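Local coordinates for flocculation protein FLO11 (Saccharomyces cerevisiae, PDB 4UYT) that mediates homotypic cell-cell adhesion during yeast flocculation, has a role in invasive growth and biofilm formation, and is represented here by its N-terminal fibronectin type III-like domain, at residues Asn9-Gly14 and Thr37-Val42; Gln107-Asn110 and Val114-Pro117; Ala99-Tyr104 and Pro117-Gln122. One frame throughout, in Å; residues are numbered along the deposited sequence.

Overall arrangement
Contacts 1 and 3 join sheets of the fibronectin type III-like Flo11 domain, while contact 2 closes a surface loop onto strand 113-115, an edge strand of the three-stranded sheet. Along the chain, contact 1 closes before contacts 2 and 3 open. Contact 1 links the three-stranded sheet, through Ile11 of residues 9-14, the segment that carries strand 12-13, to strand 32-43 of the four-stranded sheet. Contact 2 is centred about 11 Å away, and Gly14 packs against Trp115 between the two. Contact 3, centred about 13 Å from contact 1 and 14 Å from contact 2, shares Pro117 with contact 2 and fills the core between the four- and five-stranded sheets. Aromatic surface bands, possibly including Trp115, confer homophilic binding.

Contact 1. Residues Asn9-Gly14 and Thr37-Val42; sequences NSIVNG and TSVSWV. With NA (sodium ion), chain G.
Ile11 reaches across to Thr37, Ser38 and Val39 mainly with its CD1 methyl, and the contact is almost wholly apolar. Its CD1 lies against the backbone of strand 32-43, 3.6 Å from Ser38 CA and 3.8 Å from Val39 N. The same branch meets the side chain of Val39, whose CG2 lies 3.9 Å from both CD1 and CG1 of Ile11. Ile11 has CG1 beside its backbone N (chi1 -58°) and is extended beyond it (chi2 164°), which carries CD1 onto the strand while CG2 stays behind. No hydrogen bond crosses between the segments.

The polar chemistry lies on another side of the strand. Ser38 points away from Ile11, and in one of its two conformers OG lies 2.9 Å from a sodium ion, a long and doubtful ligation; the ion is also bound by a water at 2.4 Å and by the carbonyl oxygen of Gln48.

Residues 9-14 carry strand 12-13 of the three-stranded sheet. Backbone hydrogen bonds join Val12 to Tyr167 of the central strand and Val39 to Cys8. Val39 packs on Ile49 of strand 46-55 and Trp168 of strand 166-169, so the contact bridges the three- and four-stranded sheets.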
loop_
_atom_site.group_PDB
_atom_site.type_symbol
_atom_site.label_atom_id
_atom_site.label_comp_id
_atom_site.label_asym_id
_atom_site.label_seq_id
_atom_site.Cartn_x
_atom_site.Cartn_y
_atom_site.Cartn_z
ATOM N N ASN A 9 13.549 10.884 -8.180
ATOM C CA ASN A 9 14.449 11.102 -7.056
ATOM C C ASN A 9 13.714 11.390 -5.746
ATOM O O ASN A 9 14.108 10.884 -4.724
ATOM C CB ASN A 9 15.413 12.235 -7.346
ATOM C CG ASN A 9 16.410 11.902 -8.445
ATOM O OD1 ASN A 9 16.629 10.745 -8.823
ATOM N ND2 ASN A 9 17.014 12.941 -8.996
ATOM N N SER A 10 12.674 12.182 -5.800
ATOM C CA SER A 10 11.958 12.633 -4.591
ATOM C C SER A 10 10.563 12.025 -4.536
ATOM O O SER A 10 9.688 12.399 -5.293
ATOM C CB SER A 10 11.840 14.143 -4.613
ATOM O OG SER A 10 11.123 14.634 -3.484
ATOM N N ILE A 11 10.340 11.155 -3.559
ATOM C CA ILE A 11 9.072 10.520 -3.318
ATOM C C ILE A 11 8.599 11.098 -1.997
ATOM O O ILE A 11 9.263 10.934 -0.979
ATOM C CB ILE A 11 9.214 8.989 -3.242
ATOM C CG1 ILE A 11 9.815 8.435 -4.537
ATOM C CG2 ILE A 11 7.880 8.362 -2.936
ATOM C CD1 ILE A 11 10.319 7.025 -4.389
ATOM N N VAL A 12 7.475 11.792 -2.010
ATOM C CA VAL A 12 7.070 12.606 -0.862
ATOM C C VAL A 12 5.820 12.046 -0.199
ATOM O O VAL A 12 4.793 11.856 -0.849
ATOM C CB VAL A 12 6.843 14.049 -1.295
ATOM C CG1 VAL A 12 6.533 14.927 -0.098
ATOM C CG2 VAL A 12 8.066 14.564 -2.035
ATOM N N ASN A 13 5.910 11.832 1.117
ATOM C CA ASN A 13 4.745 11.572 1.943
ATOM C C ASN A 13 3.935 12.846 1.987
ATOM O O ASN A 13 4.426 13.877 2.445
ATOM C CB ASN A 13 5.234 11.134 3.304
ATOM C CG ASN A 13 4.130 10.953 4.327
ATOM O OD1 ASN A 13 3.083 11.586 4.273
ATOM N ND2 ASN A 13 4.373 10.089 5.288
ATOM N N GLY A 14 2.703 12.789 1.472
ATOM C CA GLY A 14 1.899 13.983 1.308
ATOM C C GLY A 14 1.175 14.485 2.535
ATOM O O GLY A 14 0.529 15.511 2.454
ATOM N N THR A 37 8.953 3.204 -1.765
ATOM C CA THR A 37 10.392 3.229 -1.762
ATOM C C THR A 37 11.051 3.486 -3.117
ATOM O O THR A 37 12.216 3.862 -3.159
ATOM C CB THR A 37 10.950 1.933 -1.166
ATOM O OG1 THR A 37 10.518 0.834 -1.961
ATOM C CG2 THR A 37 10.475 1.754 0.285
ATOM N N SER A 38 10.351 3.271 -4.216
ATOM C CA SER A 38 10.840 3.666 -5.527
ATOM C C SER A 38 9.663 3.915 -6.439
ATOM O O SER A 38 8.611 3.284 -6.314
ATOM C CB SER A 38 11.777 2.633 -6.164
ATOM O OG SER A 38 11.131 1.400 -6.322
ATOM N N VAL A 39 9.907 4.803 -7.390
ATOM C CA VAL A 39 8.959 5.166 -8.420
ATOM C C VAL A 39 9.745 5.339 -9.703
ATOM O O VAL A 39 10.711 6.090 -9.735
ATOM C CB VAL A 39 8.215 6.471 -8.067
ATOM C CG1 VAL A 39 7.355 6.913 -9.244
ATOM C CG2 VAL A 39 7.379 6.346 -6.799
ATOM N N SER A 40 9.306 4.679 -10.772
ATOM C CA SER A 40 9.876 4.837 -12.093
ATOM C C SER A 40 8.781 5.099 -13.091
ATOM O O SER A 40 7.786 4.375 -13.172
ATOM C CB SER A 40 10.619 3.556 -12.483
ATOM O OG SER A 40 11.170 3.597 -13.773
ATOM N N TRP A 41 8.979 6.115 -13.909
ATOM C CA TRP A 41 8.044 6.380 -15.010
ATOM C C TRP A 41 8.278 5.380 -16.123
ATOM O O TRP A 41 9.425 5.219 -16.583
ATOM C CB TRP A 41 8.280 7.792 -15.507
ATOM C CG TRP A 41 7.388 8.193 -16.650
ATOM C CD1 TRP A 41 6.031 8.110 -16.703
ATOM C CD2 TRP A 41 7.822 8.723 -17.898
ATOM N NE1 TRP A 41 5.600 8.544 -17.898
ATOM C CE2 TRP A 41 6.663 8.941 -18.688
ATOM C CE3 TRP A 41 9.079 9.030 -18.394
ATOM C CZ2 TRP A 41 6.705 9.564 -19.928
ATOM C CZ3 TRP A 41 9.107 9.646 -19.689
ATOM C CH2 TRP A 41 7.943 9.891 -20.408
ATOM N N VAL A 42 7.184 4.763 -16.587
ATOM C CA VAL A 42 7.234 3.776 -17.656
ATOM C C VAL A 42 7.007 4.475 -19.011
ATOM O O VAL A 42 7.889 4.454 -19.879
ATOM C CB VAL A 42 6.252 2.620 -17.414
ATOM C CG1 VAL A 42 6.456 1.554 -18.465
ATOM C CG2 VAL A 42 6.398 2.073 -15.999
HETATM NA NA NA G . 9.669 1.097 -8.759
HETATM O O HOH W 1 10.702 -0.282 -10.440
#

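Contact 2. Residues Gln107-Asn110 and Val114-Pro117; sequences QDVN and VWMP. With NA (sodium ion), chain B; NA (sodium ion), chain F.
Val109 lays one methyl on the indole of Trp115, a CH-pi contact in which Val109 CG2 sits 3.6 Å from the centroid of the five-membered ring and 14° off its normal. Val109 keeps CG1 anti to its backbone N (chi1 -177°), which leaves CG2 as the branch over the ring. The two side chains meet at about a right angle. Trp115 in turn holds its CG beside the backbone N, with the indole turned broadside to the CB bond (chi2 103°); one face thus receives the valine while the carbonyl oxygens of Gln107 and Asp108 lie near the plane at its edge.

The backbones pair through one beta bridge, Asp108 with Val114. Trp115 N donates a nearly straight bond to Gln107 O at 2.9 Å, and the same oxygen takes a CA-H...O contact from Val114 CA at 3.3 Å. The returning link is made by a water that accepts from Gln107 N and donates to Trp115 O. Asp108 OD1 brushes Val114 CG1 at 3.5 Å.

A sodium ion is modelled in the ring plane, 2.9 Å from Trp115 NE1; because an indole nitrogen carries a hydrogen, this ligation is doubtful. Val109 O is better suited to a cation: it binds a second sodium ion at 2.8 Å and accepts from a water that also binds the first sodium ion. The chemistry implies a loop pinned by one direct and one water-mediated backbone link, with a partly exposed tryptophan steadied by a valine, possibly part of the domain's aromatic surface bands.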
loop_
_atom_site.group_PDB
_atom_site.type_symbol
_atom_site.label_atom_id
_atom_site.label_comp_id
_atom_site.label_asym_id
_atom_site.label_seq_id
_atom_site.Cartn_x
_atom_site.Cartn_y
_atom_site.Cartn_z
ATOM N N GLN A 107 -3.419 13.067 -10.898
ATOM C CA GLN A 107 -3.971 14.233 -10.207
ATOM C C GLN A 107 -2.834 15.112 -9.734
ATOM O O GLN A 107 -1.992 14.693 -8.956
ATOM C CB GLN A 107 -4.870 13.810 -9.038
ATOM C CG GLN A 107 -6.077 12.979 -9.459
ATOM C CD GLN A 107 -6.772 13.528 -10.679
ATOM O OE1 GLN A 107 -6.707 12.918 -11.792
ATOM N NE2 GLN A 107 -7.405 14.704 -10.506
ATOM N N ASP A 108 -2.780 16.337 -10.213
ATOM C CA ASP A 108 -1.657 17.220 -9.904
ATOM C C ASP A 108 -1.649 17.684 -8.446
ATOM O O ASP A 108 -2.664 18.121 -7.901
ATOM C CB ASP A 108 -1.707 18.478 -10.767
ATOM C CG ASP A 108 -1.551 18.217 -12.232
ATOM O OD1 ASP A 108 -0.872 17.255 -12.600
ATOM O OD2 ASP A 108 -2.116 18.976 -13.043
ATOM N N VAL A 109 -0.464 17.663 -7.862
ATOM C CA VAL A 109 -0.160 18.397 -6.640
ATOM C C VAL A 109 0.140 19.845 -6.977
ATOM O O VAL A 109 -0.232 20.769 -6.256
ATOM C CB VAL A 109 1.094 17.824 -5.959
ATOM C CG1 VAL A 109 1.365 18.541 -4.627
ATOM C CG2 VAL A 109 0.942 16.341 -5.728
ATOM N N ASN A 110 0.862 20.009 -8.071
ATOM C CA ASN A 110 1.327 21.273 -8.578
ATOM C C ASN A 110 1.741 20.983 -10.030
ATOM O O ASN A 110 1.492 19.897 -10.556
ATOM C CB ASN A 110 2.455 21.824 -7.716
ATOM C CG ASN A 110 3.589 20.845 -7.557
ATOM O OD1 ASN A 110 4.057 20.282 -8.539
ATOM N ND2 ASN A 110 3.996 20.578 -6.328
ATOM N N VAL A 114 2.560 14.779 -9.206
ATOM C CA VAL A 114 1.282 14.106 -9.243
ATOM C C VAL A 114 1.162 13.196 -8.023
ATOM O O VAL A 114 2.155 12.619 -7.569
ATOM C CB VAL A 114 1.061 13.275 -10.540
ATOM C CG1 VAL A 114 0.555 14.147 -11.689
ATOM C CG2 VAL A 114 2.297 12.434 -10.883
ATOM N N TRP A 115 -0.066 13.014 -7.573
ATOM C CA TRP A 115 -0.417 12.097 -6.519
ATOM C C TRP A 115 -0.459 10.662 -7.006
ATOM O O TRP A 115 -1.009 10.329 -8.064
ATOM C CB TRP A 115 -1.800 12.413 -5.963
ATOM C CG TRP A 115 -1.879 13.646 -5.110
ATOM C CD1 TRP A 115 -2.372 14.855 -5.456
ATOM C CD2 TRP A 115 -1.489 13.741 -3.742
ATOM N NE1 TRP A 115 -2.314 15.699 -4.388
ATOM C CE2 TRP A 115 -1.799 15.039 -3.304
ATOM C CE3 TRP A 115 -0.950 12.837 -2.830
ATOM C CZ2 TRP A 115 -1.552 15.468 -1.992
ATOM C CZ3 TRP A 115 -0.740 13.253 -1.528
ATOM C CH2 TRP A 115 -1.035 14.569 -1.120
ATOM N N MET A 116 0.048 9.784 -6.173
ATOM C CA MET A 116 -0.289 8.385 -6.266
ATOM C C MET A 116 -1.812 8.209 -6.189
ATOM O O MET A 116 -2.426 8.763 -5.285
ATOM C CB MET A 116 0.342 7.678 -5.082
ATOM C CG MET A 116 0.189 6.173 -5.060
ATOM S SD MET A 116 0.933 5.465 -3.592
ATOM C CE MET A 116 -0.348 5.777 -2.388
ATOM N N PRO A 117 -2.427 7.404 -7.065
ATOM C CA PRO A 117 -3.848 7.080 -6.875
ATOM C C PRO A 117 -3.962 6.144 -5.689
ATOM O O PRO A 117 -3.149 5.217 -5.564
ATOM C CB PRO A 117 -4.224 6.392 -8.206
ATOM C CG PRO A 117 -2.929 5.750 -8.677
ATOM C CD PRO A 117 -1.830 6.692 -8.214
HETATM NA NA NA B . -3.290 18.389 -3.962
HETATM NA NA NA F . -0.476 23.542 -6.069
HETATM O O HOH W 2 -3.349 10.614 -9.385
HETATM O O HOH W 3 -1.985 20.587 -4.175
#

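Contact 3. Residues Ala99-Tyr104 and Pro117-Gln122; sequences ATFEVY and PNFQIQ
Phe101 drives the rim of its ring into the face of Phe119, forming a T-shaped pair. The two planes stand at 89° and the centroids are 5.4 Å apart. Phe101 CZ leads, lying over the Phe119 ring but shifted toward its rim, so that the nearest atom is Phe119 CE2 at 3.9 Å. Seen from the other partner, that CE2 lies in the plane of the Phe101 ring. Each phenyl has CG set between its own backbone N and carbonyl carbon (chi1 58° in Phe101 and 56° in Phe119). This shared torsion sends the two rings inward from their chains to meet between the two segments.

The second meeting point involves Val103 and Pro117, which lean across each other at a slant. Pro117 CG touches Val103 CB at 3.7 Å, and Pro117 CD approaches Val103 CG2 at 4.0 Å. The same proline edge also lies close to the backbone of the next residue, with Pro117 CG 3.2 Å from Tyr104 O, a tight van der Waals approach. No hydrogen bond joins the segments, and the contact is mostly apolar.

Phe101 belongs to strand 96-104, an outer strand of the four-stranded sheet, where it makes backbone hydrogen bonds to Ile49 of strand 46-55. Phe119 precedes strand 120-125 of the five-stranded sheet, and its backbone N hydrogen-bonds to Thr148 OG1. Ile69 of strand 64-70 touches both phenyl rings and Leu34 of strand 32-43 touches Phe119, placing the aromatic pair in the hydrophobic core of the beta sandwich, between its facing sheets.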
loop_
_atom_site.group_PDB
_atom_site.type_symbol
_atom_site.label_atom_id
_atom_site.label_comp_id
_atom_site.label_asym_id
_atom_site.label_seq_id
_atom_site.Cartn_x
_atom_site.Cartn_y
_atom_site.Cartn_z
ATOM N N ALA A 99 5.994 -4.889 -2.518
ATOM C CA ALA A 99 5.257 -5.202 -3.739
ATOM C C ALA A 99 5.589 -4.148 -4.760
ATOM O O ALA A 99 5.758 -2.988 -4.402
ATOM C CB ALA A 99 3.759 -5.240 -3.477
ATOM N N THR A 100 5.629 -4.558 -6.019
ATOM C CA THR A 100 5.876 -3.651 -7.143
ATOM C C THR A 100 4.749 -3.805 -8.145
ATOM O O THR A 100 4.380 -4.920 -8.508
ATOM C CB THR A 100 7.251 -3.943 -7.776
ATOM O OG1 THR A 100 8.302 -3.735 -6.816
ATOM C CG2 THR A 100 7.511 -3.047 -8.948
ATOM N N PHE A 101 4.190 -2.694 -8.584
ATOM C CA PHE A 101 3.044 -2.722 -9.479
ATOM C C PHE A 101 2.949 -1.372 -10.140
ATOM O O PHE A 101 3.644 -0.442 -9.780
ATOM C CB PHE A 101 1.744 -3.106 -8.770
ATOM C CG PHE A 101 1.371 -2.190 -7.629
ATOM C CD1 PHE A 101 1.935 -2.343 -6.359
ATOM C CD2 PHE A 101 0.436 -1.189 -7.807
ATOM C CE1 PHE A 101 1.600 -1.511 -5.325
ATOM C CE2 PHE A 101 0.083 -0.364 -6.751
ATOM C CZ PHE A 101 0.674 -0.527 -5.518
ATOM N N GLU A 102 2.088 -1.291 -11.164
ATOM C CA GLU A 102 1.933 -0.071 -11.934
ATOM C C GLU A 102 0.649 0.685 -11.545
ATOM O O GLU A 102 -0.401 0.107 -11.276
ATOM C CB GLU A 102 1.959 -0.365 -13.431
ATOM C CG GLU A 102 3.339 -0.772 -13.901
ATOM C CD GLU A 102 3.367 -1.150 -15.374
ATOM O OE1 GLU A 102 2.426 -1.766 -15.890
ATOM O OE2 GLU A 102 4.354 -0.864 -16.025
ATOM N N VAL A 103 0.782 2.010 -11.579
ATOM C CA VAL A 103 -0.325 2.907 -11.330
ATOM C C VAL A 103 -0.355 3.953 -12.428
ATOM O O VAL A 103 0.674 4.291 -13.008
ATOM C CB VAL A 103 -0.232 3.594 -9.954
ATOM C CG1 VAL A 103 -0.277 2.564 -8.840
ATOM C CG2 VAL A 103 1.009 4.471 -9.845
ATOM N N TYR A 104 -1.541 4.511 -12.642
ATOM C CA TYR A 104 -1.691 5.699 -13.440
ATOM C C TYR A 104 -1.845 6.869 -12.470
ATOM O O TYR A 104 -2.800 6.926 -11.690
ATOM C CB TYR A 104 -2.943 5.626 -14.326
ATOM C CG TYR A 104 -3.095 4.398 -15.178
ATOM C CD1 TYR A 104 -2.040 3.850 -15.900
ATOM C CD2 TYR A 104 -4.359 3.801 -15.304
ATOM C CE1 TYR A 104 -2.208 2.744 -16.711
ATOM C CE2 TYR A 104 -4.528 2.688 -16.103
ATOM C CZ TYR A 104 -3.464 2.163 -16.807
ATOM O OH TYR A 104 -3.685 1.072 -17.594
ATOM N N PRO A 117 -2.427 7.404 -7.065
ATOM C CA PRO A 117 -3.848 7.080 -6.875
ATOM C C PRO A 117 -3.962 6.144 -5.689
ATOM O O PRO A 117 -3.149 5.217 -5.564
ATOM C CB PRO A 117 -4.224 6.392 -8.206
ATOM C CG PRO A 117 -2.929 5.750 -8.677
ATOM C CD PRO A 117 -1.830 6.692 -8.214
ATOM N N ASN A 118 -4.943 6.356 -4.827
ATOM C CA ASN A 118 -5.033 5.589 -3.606
ATOM C C ASN A 118 -5.583 4.195 -3.879
ATOM O O ASN A 118 -6.292 3.931 -4.837
ATOM C CB ASN A 118 -5.840 6.370 -2.582
ATOM C CG ASN A 118 -5.097 7.593 -2.109
ATOM O OD1 ASN A 118 -5.653 8.733 -2.119
ATOM N ND2 ASN A 118 -3.881 7.431 -1.724
ATOM N N PHE A 119 -5.257 3.308 -2.968
ATOM C CA PHE A 119 -5.618 1.913 -3.083
ATOM C C PHE A 119 -5.813 1.368 -1.673
ATOM O O PHE A 119 -5.596 2.055 -0.677
ATOM C CB PHE A 119 -4.556 1.123 -3.893
ATOM C CG PHE A 119 -3.156 1.225 -3.326
ATOM C CD1 PHE A 119 -2.743 0.405 -2.309
ATOM C CD2 PHE A 119 -2.252 2.149 -3.819
ATOM C CE1 PHE A 119 -1.462 0.514 -1.772
ATOM C CE2 PHE A 119 -0.969 2.261 -3.307
ATOM C CZ PHE A 119 -0.590 1.426 -2.282
ATOM N N GLN A 120 -6.208 0.103 -1.609
ATOM C CA GLN A 120 -6.342 -0.591 -0.345
ATOM C C GLN A 120 -5.588 -1.889 -0.405
ATOM O O GLN A 120 -5.339 -2.443 -1.478
ATOM C CB GLN A 120 -7.809 -0.834 0.014
ATOM C CG GLN A 120 -8.655 0.425 -0.022
ATOM C CD GLN A 120 -9.078 0.771 -1.428
ATOM O OE1 GLN A 120 -9.565 -0.088 -2.156
ATOM N NE2 GLN A 120 -8.872 2.030 -1.836
ATOM N N ILE A 121 -5.232 -2.373 0.776
ATOM C CA ILE A 121 -4.633 -3.676 0.921
ATOM C C ILE A 121 -5.569 -4.509 1.791
ATOM O O ILE A 121 -5.868 -4.120 2.932
ATOM C CB ILE A 121 -3.209 -3.605 1.502
ATOM C CG1 ILE A 121 -2.334 -2.639 0.686
ATOM C CG2 ILE A 121 -2.613 -5.006 1.533
ATOM C CD1 ILE A 121 -0.897 -2.567 1.149
ATOM N N GLN A 122 -6.034 -5.624 1.226
ATOM C CA GLN A 122 -7.014 -6.477 1.868
ATOM C C GLN A 122 -6.270 -7.660 2.458
ATOM O O GLN A 122 -5.674 -8.468 1.737
ATOM C CB GLN A 122 -8.045 -6.926 0.839
ATOM C CG GLN A 122 -9.131 -7.848 1.346
ATOM C CD GLN A 122 -9.965 -8.395 0.201
ATOM O OE1 GLN A 122 -10.526 -7.646 -0.583
ATOM N NE2 GLN A 122 -10.007 -9.707 0.080
#